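Local coordinates for PcaV transcriptional regulator (Streptomyces coelicolor, PDB 4G9Y), which acts as a ligand-responsive transcription factor of the MarR family, binding DNA through a winged helix-turn-helix and 3,4-dihydroxybenzoate as a small-molecule ligand, at the interface of chains A and B. Sequence-based numbering; all coordinates share one arbitrary frame. Chains: chain A/B, PcaV transcriptional regulator.

Contact 1: the interface of chains A and B. Residues chain A 123-124, 128, 131-132; chain B 135, 138-139.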
loop_
_atom_site.group_PDB
_atom_site.type_symbol
_atom_site.label_atom_id
_atom_site.label_comp_id
_atom_site.label_asym_id
_atom_site.label_seq_id
_atom_site.Cartn_x
_atom_site.Cartn_y
_atom_site.Cartn_z
ATOM N N PRO A 123 -4.839 10.842 -17.991
ATOM C CA PRO A 123 -4.061 12.091 -18.102
ATOM C C PRO A 123 -2.844 11.933 -19.013
ATOM O O PRO A 123 -2.276 12.912 -19.466
ATOM C CB PRO A 123 -3.560 12.317 -16.675
ATOM C CG PRO A 123 -4.494 11.585 -15.827
ATOM C CD PRO A 123 -5.026 10.440 -16.587
ATOM N N LEU A 124 -2.449 10.696 -19.266
ATOM C CA LEU A 124 -1.279 10.422 -20.091
ATOM C C LEU A 124 -1.678 10.110 -21.536
ATOM O O LEU A 124 -2.627 9.353 -21.778
ATOM C CB LEU A 124 -0.530 9.226 -19.517
ATOM C CG LEU A 124 -0.157 9.340 -18.031
ATOM C CD1 LEU A 124 0.742 8.171 -17.664
ATOM C CD2 LEU A 124 0.526 10.669 -17.686
ATOM N N GLU A 128 2.917 8.191 -23.575
ATOM C CA GLU A 128 3.346 8.360 -22.189
ATOM C C GLU A 128 2.933 7.182 -21.314
ATOM O O GLU A 128 3.622 6.862 -20.355
ATOM C CB GLU A 128 2.780 9.651 -21.599
ATOM C CG GLU A 128 3.231 10.904 -22.319
ATOM C CD GLU A 128 2.629 12.158 -21.718
ATOM O OE1 GLU A 128 1.381 12.238 -21.637
ATOM O OE2 GLU A 128 3.399 13.057 -21.307
ATOM N N VAL A 131 5.534 4.592 -21.611
ATOM C CA VAL A 131 6.696 4.988 -20.809
ATOM C C VAL A 131 6.441 4.775 -19.308
ATOM O O VAL A 131 7.306 4.246 -18.592
ATOM C CB VAL A 131 7.125 6.446 -21.112
ATOM C CG1 VAL A 131 8.088 6.974 -20.048
ATOM C CG2 VAL A 131 7.790 6.510 -22.483
ATOM N N PHE A 132 5.236 5.136 -18.859
ATOM C CA PHE A 132 4.803 4.964 -17.461
ATOM C C PHE A 132 5.014 3.508 -17.049
ATOM O O PHE A 132 5.623 3.220 -16.019
ATOM C CB PHE A 132 3.329 5.390 -17.365
ATOM C CG PHE A 132 2.653 5.131 -16.037
ATOM C CD1 PHE A 132 2.627 6.108 -15.051
ATOM C CD2 PHE A 132 1.947 3.958 -15.821
ATOM C CE1 PHE A 132 1.939 5.901 -13.855
ATOM C CE2 PHE A 132 1.277 3.725 -14.626
ATOM C CZ PHE A 132 1.262 4.710 -13.633
ATOM N N LEU B 135 5.115 11.857 -14.633
ATOM C CA LEU B 135 4.007 10.995 -15.023
ATOM C C LEU B 135 3.215 10.491 -13.820
ATOM O O LEU B 135 1.988 10.474 -13.841
ATOM C CB LEU B 135 4.497 9.798 -15.844
ATOM C CG LEU B 135 5.233 10.137 -17.134
ATOM C CD1 LEU B 135 5.610 8.848 -17.879
ATOM C CD2 LEU B 135 4.439 11.113 -18.008
ATOM N N ARG B 138 1.134 13.315 -12.314
ATOM C CA ARG B 138 -0.038 13.644 -13.121
ATOM C C ARG B 138 -1.146 12.623 -12.907
ATOM O O ARG B 138 -2.314 12.984 -12.801
ATOM C CB ARG B 138 0.325 13.762 -14.606
ATOM C CG ARG B 138 1.007 15.104 -14.955
ATOM C CD ARG B 138 1.753 15.036 -16.294
ATOM N NE ARG B 138 0.892 14.618 -17.401
ATOM C CZ ARG B 138 1.344 14.260 -18.600
ATOM N NH1 ARG B 138 2.645 14.275 -18.857
ATOM N NH2 ARG B 138 0.497 13.904 -19.551
ATOM N N VAL B 139 -0.778 11.349 -12.826
ATOM C CA VAL B 139 -1.767 10.288 -12.639
ATOM C C VAL B 139 -2.388 10.368 -11.244
ATOM O O VAL B 139 -3.612 10.303 -11.091
ATOM C CB VAL B 139 -1.138 8.880 -12.882
ATOM C CG1 VAL B 139 -2.088 7.765 -12.431
ATOM C CG2 VAL B 139 -0.798 8.720 -14.357
#
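B:Arg138 reaches across to A:Glu128 and A:Pro123 in the helical dimer interface of this MarR-family regulator. The polar part is an end-on, two-nitrogen grip: NH2 of the guanidinium bonds carboxylate OE1 of A:Glu128 at 2.8 Å, on its syn side but tilted out of the carboxylate plane, while NH1 bonds OE2, which is approached from above that plane. The planes of the two flat groups stand 47° apart. NH2 also donates to the backbone carbonyl O of A:Pro123 at 2.9 Å, tying the loop before helix 126-144 to the partner. A bend at chi3 (56°) of B:Arg138 turns the guanidinium towards these acceptors. An alanine here would probably leave the carboxylate of A:Glu128 without its cationic mate and the A:Pro123 carbonyl without this donor.

Apolar packing lies beside the salt bridge. Methyl CD2 of A:Leu124 sits 3.6 Å above one face of the guanidinium of B:Arg138, towards its rim, while CD1 of the same leucine meets CG2 of B:Val139 at 3.7 Å. That same valine methyl touches ring atom CE1 of A:Phe132 at 4.0 Å. B:Leu135 sends CD1 to CG1 of A:Val131 at 3.8 Å, the side chains crossing nearly at right angles.

Contact 2: the interface of chains A and B. Residues chain A 13, 17, 20, 136, 139-140; chain B 20-21, 24, 136.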
loop_
_atom_site.group_PDB
_atom_site.type_symbol
_atom_site.label_atom_id
_atom_site.label_comp_id
_atom_site.label_asym_id
_atom_site.label_seq_id
_atom_site.Cartn_x
_atom_site.Cartn_y
_atom_site.Cartn_z
ATOM N N PRO A 13 10.601 9.412 -3.471
ATOM C CA PRO A 13 9.858 8.464 -4.299
ATOM C C PRO A 13 9.018 7.485 -3.474
ATOM O O PRO A 13 8.105 6.920 -4.022
ATOM C CB PRO A 13 10.961 7.722 -5.054
ATOM C CG PRO A 13 12.168 7.838 -4.159
ATOM C CD PRO A 13 12.057 9.164 -3.484
ATOM N N ALA A 17 5.169 6.774 -4.433
ATOM C CA ALA A 17 4.632 5.432 -4.729
ATOM C C ALA A 17 3.375 5.138 -3.925
ATOM O O ALA A 17 2.425 4.575 -4.445
ATOM C CB ALA A 17 5.678 4.342 -4.484
ATOM N N LEU A 20 0.403 6.979 -5.488
ATOM C CA LEU A 20 -0.081 6.351 -6.709
ATOM C C LEU A 20 -0.958 5.169 -6.374
ATOM O O LEU A 20 -2.010 4.959 -6.971
ATOM C CB LEU A 20 1.096 5.869 -7.564
ATOM C CG LEU A 20 0.693 5.200 -8.883
ATOM C CD1 LEU A 20 -0.002 6.204 -9.806
ATOM C CD2 LEU A 20 1.919 4.610 -9.566
ATOM N N ILE A 136 8.155 2.249 -14.422
ATOM C CA ILE A 136 7.767 1.678 -13.147
ATOM C C ILE A 136 8.213 0.211 -13.066
ATOM O O ILE A 136 8.726 -0.245 -12.035
ATOM C CB ILE A 136 6.250 1.836 -12.916
ATOM C CG1 ILE A 136 5.914 3.320 -12.761
ATOM C CG2 ILE A 136 5.815 1.080 -11.672
ATOM C CD1 ILE A 136 4.397 3.605 -12.670
ATOM N N VAL A 139 11.931 0.011 -12.310
ATOM C CA VAL A 139 12.221 0.359 -10.919
ATOM C C VAL A 139 11.807 -0.775 -9.982
ATOM O O VAL A 139 12.571 -1.179 -9.099
ATOM C CB VAL A 139 11.520 1.693 -10.513
ATOM C CG1 VAL A 139 11.598 1.920 -9.000
ATOM C CG2 VAL A 139 12.164 2.855 -11.256
ATOM N N ALA A 140 10.603 -1.306 -10.164
ATOM C CA ALA A 140 10.155 -2.375 -9.278
ATOM C C ALA A 140 11.002 -3.642 -9.466
ATOM O O ALA A 140 11.333 -4.328 -8.490
ATOM C CB ALA A 140 8.663 -2.686 -9.487
ATOM N N LEU B 20 5.184 -1.289 -7.103
ATOM C CA LEU B 20 6.126 -0.194 -6.913
ATOM C C LEU B 20 6.206 0.175 -5.453
ATOM O O LEU B 20 7.280 0.408 -4.905
ATOM C CB LEU B 20 5.683 1.036 -7.713
ATOM C CG LEU B 20 6.617 2.245 -7.590
ATOM C CD1 LEU B 20 7.988 1.930 -8.192
ATOM C CD2 LEU B 20 5.999 3.454 -8.277
ATOM N N GLN B 21 5.054 0.241 -4.805
ATOM C CA GLN B 21 5.050 0.571 -3.391
ATOM C C GLN B 21 5.696 -0.540 -2.564
ATOM O O GLN B 21 6.468 -0.276 -1.649
ATOM C CB GLN B 21 3.612 0.834 -2.922
ATOM C CG GLN B 21 3.532 1.435 -1.530
ATOM C CD GLN B 21 3.537 0.385 -0.440
ATOM O OE1 GLN B 21 3.139 -0.763 -0.665
ATOM N NE2 GLN B 21 3.985 0.771 0.753
ATOM N N HIS B 24 9.451 -0.455 -2.797
ATOM C CA HIS B 24 10.065 0.558 -1.936
ATOM C C HIS B 24 10.103 0.083 -0.475
ATOM O O HIS B 24 11.087 0.287 0.240
ATOM C CB HIS B 24 9.316 1.888 -2.039
ATOM C CG HIS B 24 10.026 3.011 -1.360
ATOM N ND1 HIS B 24 9.839 3.309 -0.029
ATOM C CD2 HIS B 24 10.962 3.877 -1.813
ATOM C CE1 HIS B 24 10.620 4.322 0.304
ATOM N NE2 HIS B 24 11.307 4.688 -0.762
ATOM N N ILE B 136 3.916 10.045 -12.780
ATOM C CA ILE B 136 3.224 9.516 -11.622
ATOM C C ILE B 136 2.432 10.630 -10.922
ATOM O O ILE B 136 1.280 10.435 -10.512
ATOM C CB ILE B 136 4.213 8.820 -10.664
ATOM C CG1 ILE B 136 4.781 7.572 -11.341
ATOM C CG2 ILE B 136 3.522 8.429 -9.368
ATOM C CD1 ILE B 136 5.896 6.878 -10.526
#
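In both A:Leu20 and B:Leu20, CG stands anti to the backbone N (chi1 -180°), which carries the branched end of each leucine across to helix 126-144 of the other subunit. There each meets an isoleucine whose CG2 is likewise anti to its backbone N, CG1 lying beside that N (chi1 -67°). The CG2 methyl of A:Ile136 rests against CB of B:Leu20 at 4.0 Å, the side chains crossing at about a right angle, and B:Ile136 repeats this against A:Leu20.

The two isoleucines also point at each other, tip to tip, their CD1 methyls 4.2 Å apart. The branches of B:Leu20 make further contacts, and the two-fold gives A:Leu20 the same role: CD1 of B:Leu20 packs on CG1 of A:Val139 at 3.7 Å, while its CD2 and CG lie against the methyl CB of A:Ala17, with CG 3.9 Å from it. The small alanine side chain probably allows the two copies of helix 13-31 to approach here.

No polar atom of one chain comes within bonding reach of the other, and among the residues here the packing is apolar. At the margin stands B:His24, which binds 3,4-dihydroxybenzoate in another structure of the protein; none is bound here. The patch forms part of the two-fold dimer interface of the MarR fold, where helices 13-31 and 126-144 of both chains interlock.

Contact 3: the interface of chains A and B. Residues chain A 137, 140-141, 143-144; chain B 16, 19-20, 23.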
loop_
_atom_site.group_PDB
_atom_site.type_symbol
_atom_site.label_atom_id
_atom_site.label_comp_id
_atom_site.label_asym_id
_atom_site.label_seq_id
_atom_site.Cartn_x
_atom_site.Cartn_y
_atom_site.Cartn_z
ATOM N N ARG A 137 8.051 -0.527 -14.160
ATOM C CA ARG A 137 8.521 -1.919 -14.163
ATOM C C ARG A 137 10.012 -2.030 -13.933
ATOM O O ARG A 137 10.449 -2.900 -13.194
ATOM C CB ARG A 137 8.171 -2.638 -15.455
ATOM C CG ARG A 137 6.738 -3.038 -15.518
ATOM C CD ARG A 137 6.496 -3.886 -16.753
ATOM N NE ARG A 137 5.084 -4.215 -16.861
ATOM C CZ ARG A 137 4.388 -4.078 -17.976
ATOM N NH1 ARG A 137 4.993 -3.629 -19.069
ATOM N NH2 ARG A 137 3.102 -4.398 -18.002
ATOM N N ALA A 140 10.603 -1.306 -10.164
ATOM C CA ALA A 140 10.155 -2.375 -9.278
ATOM C C ALA A 140 11.002 -3.642 -9.466
ATOM O O ALA A 140 11.333 -4.328 -8.490
ATOM C CB ALA A 140 8.663 -2.686 -9.487
ATOM N N ASP A 141 11.358 -3.949 -10.713
ATOM C CA ASP A 141 12.070 -5.201 -11.005
ATOM C C ASP A 141 13.451 -5.147 -10.378
ATOM O O ASP A 141 13.917 -6.128 -9.803
ATOM C CB ASP A 141 12.219 -5.468 -12.520
ATOM C CG ASP A 141 10.893 -5.820 -13.214
ATOM O OD1 ASP A 141 9.846 -5.979 -12.536
ATOM O OD2 ASP A 141 10.911 -5.945 -14.466
ATOM N N ALA A 143 14.480 -3.331 -7.811
ATOM C CA ALA A 143 14.451 -3.347 -6.354
ATOM C C ALA A 143 14.194 -4.759 -5.844
ATOM O O ALA A 143 14.762 -5.172 -4.847
ATOM C CB ALA A 143 13.384 -2.356 -5.792
ATOM N N GLU A 144 13.340 -5.500 -6.538
ATOM C CA GLU A 144 13.013 -6.853 -6.109
ATOM C C GLU A 144 14.079 -7.869 -6.532
ATOM O O GLU A 144 14.030 -9.032 -6.137
ATOM C CB GLU A 144 11.623 -7.247 -6.607
ATOM C CG GLU A 144 10.525 -6.439 -5.940
ATOM C CD GLU A 144 9.167 -6.595 -6.613
ATOM O OE1 GLU A 144 9.087 -7.316 -7.635
ATOM O OE2 GLU A 144 8.185 -5.986 -6.116
ATOM N N LEU B 16 0.529 -2.850 -10.910
ATOM C CA LEU B 16 1.822 -2.214 -11.037
ATOM C C LEU B 16 2.056 -1.216 -9.913
ATOM O O LEU B 16 3.159 -1.132 -9.374
ATOM C CB LEU B 16 1.940 -1.512 -12.393
ATOM C CG LEU B 16 3.371 -1.119 -12.764
ATOM C CD1 LEU B 16 4.267 -2.350 -12.922
ATOM C CD2 LEU B 16 3.408 -0.251 -14.004
ATOM N N ARG B 19 2.977 -3.082 -6.756
ATOM C CA ARG B 19 4.359 -3.567 -6.889
ATOM C C ARG B 19 5.393 -2.490 -6.571
ATOM O O ARG B 19 6.379 -2.755 -5.896
ATOM C CB ARG B 19 4.650 -4.056 -8.314
ATOM C CG ARG B 19 4.177 -5.435 -8.661
ATOM C CD ARG B 19 4.877 -5.914 -9.939
ATOM N NE ARG B 19 6.276 -6.230 -9.669
ATOM C CZ ARG B 19 7.273 -6.076 -10.532
ATOM N NH1 ARG B 19 7.054 -5.585 -11.757
ATOM N NH2 ARG B 19 8.504 -6.406 -10.164
ATOM N N LEU B 20 5.184 -1.289 -7.103
ATOM C CA LEU B 20 6.126 -0.194 -6.913
ATOM C C LEU B 20 6.206 0.175 -5.453
ATOM O O LEU B 20 7.280 0.408 -4.905
ATOM C CB LEU B 20 5.683 1.036 -7.713
ATOM C CG LEU B 20 6.617 2.245 -7.590
ATOM C CD1 LEU B 20 7.988 1.930 -8.192
ATOM C CD2 LEU B 20 5.999 3.454 -8.277
ATOM N N ALA B 23 7.949 -2.670 -3.603
ATOM C CA ALA B 23 9.378 -2.645 -3.879
ATOM C C ALA B 23 10.080 -1.605 -3.007
ATOM O O ALA B 23 11.178 -1.842 -2.516
ATOM C CB ALA B 23 9.621 -2.363 -5.360
#
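Helix 126-144 of chain A runs over helix 13-31 of chain B, part of the helical dimerisation region typical of MarR-family regulators, and B:Arg19 carries the polar contact between them. Its chain bends at chi3 (73°), bringing the guanidinium against A:Asp141, A:Ala140 and A:Glu144. NH1 and NH2 both bond OD1 of A:Asp141, at 2.9 Å from NH1 and 2.8 Å from NH2. That oxygen lies in the guanidinium plane and is met nearly along its C-O axis, the carboxylate turned 33° from the guanidinium.

NH2 serves a second acid as well, donating to OE1 of A:Glu144 at 2.7 Å in an almost straight bond (175° at H). The acceptor is approached from above its carboxylate plane, and because A:Glu144 is poorly ordered, this salt bridge is less certain than the one to A:Asp141. The carboxylate of A:Asp141, with A:Glu144 when ordered, would be expected to stabilise the positive charge of the arginine.

Across one face of the guanidinium lies CB of A:Ala140, over its centre and 3.7 Å from the plane. On either side, carbon packing continues the contact: CB of A:Ala143 meets CB of B:Ala23 at 3.8 Å, and CD1 of B:Leu16 touches the aliphatic CG of A:Arg137 at 3.6 Å.

Contacts 2 and 3 adjoin, their C-alpha centres about 7 Å apart, and share A:Ala140 and B:Leu20. Contact 1 lies farther along the interface, with centres about 13 Å from contact 2 and 17 Å from contact 3. Helix 126-144 of chain A takes part in all three; helix 13-31 of chain B enters contacts 2 and 3, helix 126-144 of chain B contacts 1 and 2, and helix 13-31 of chain A joins contact 2. An apolar centre is thus flanked by charged pairings, each repeated by the two-fold axis, an arrangement likely to fix how the two winged helix-turn-helix domains are held relative to each other.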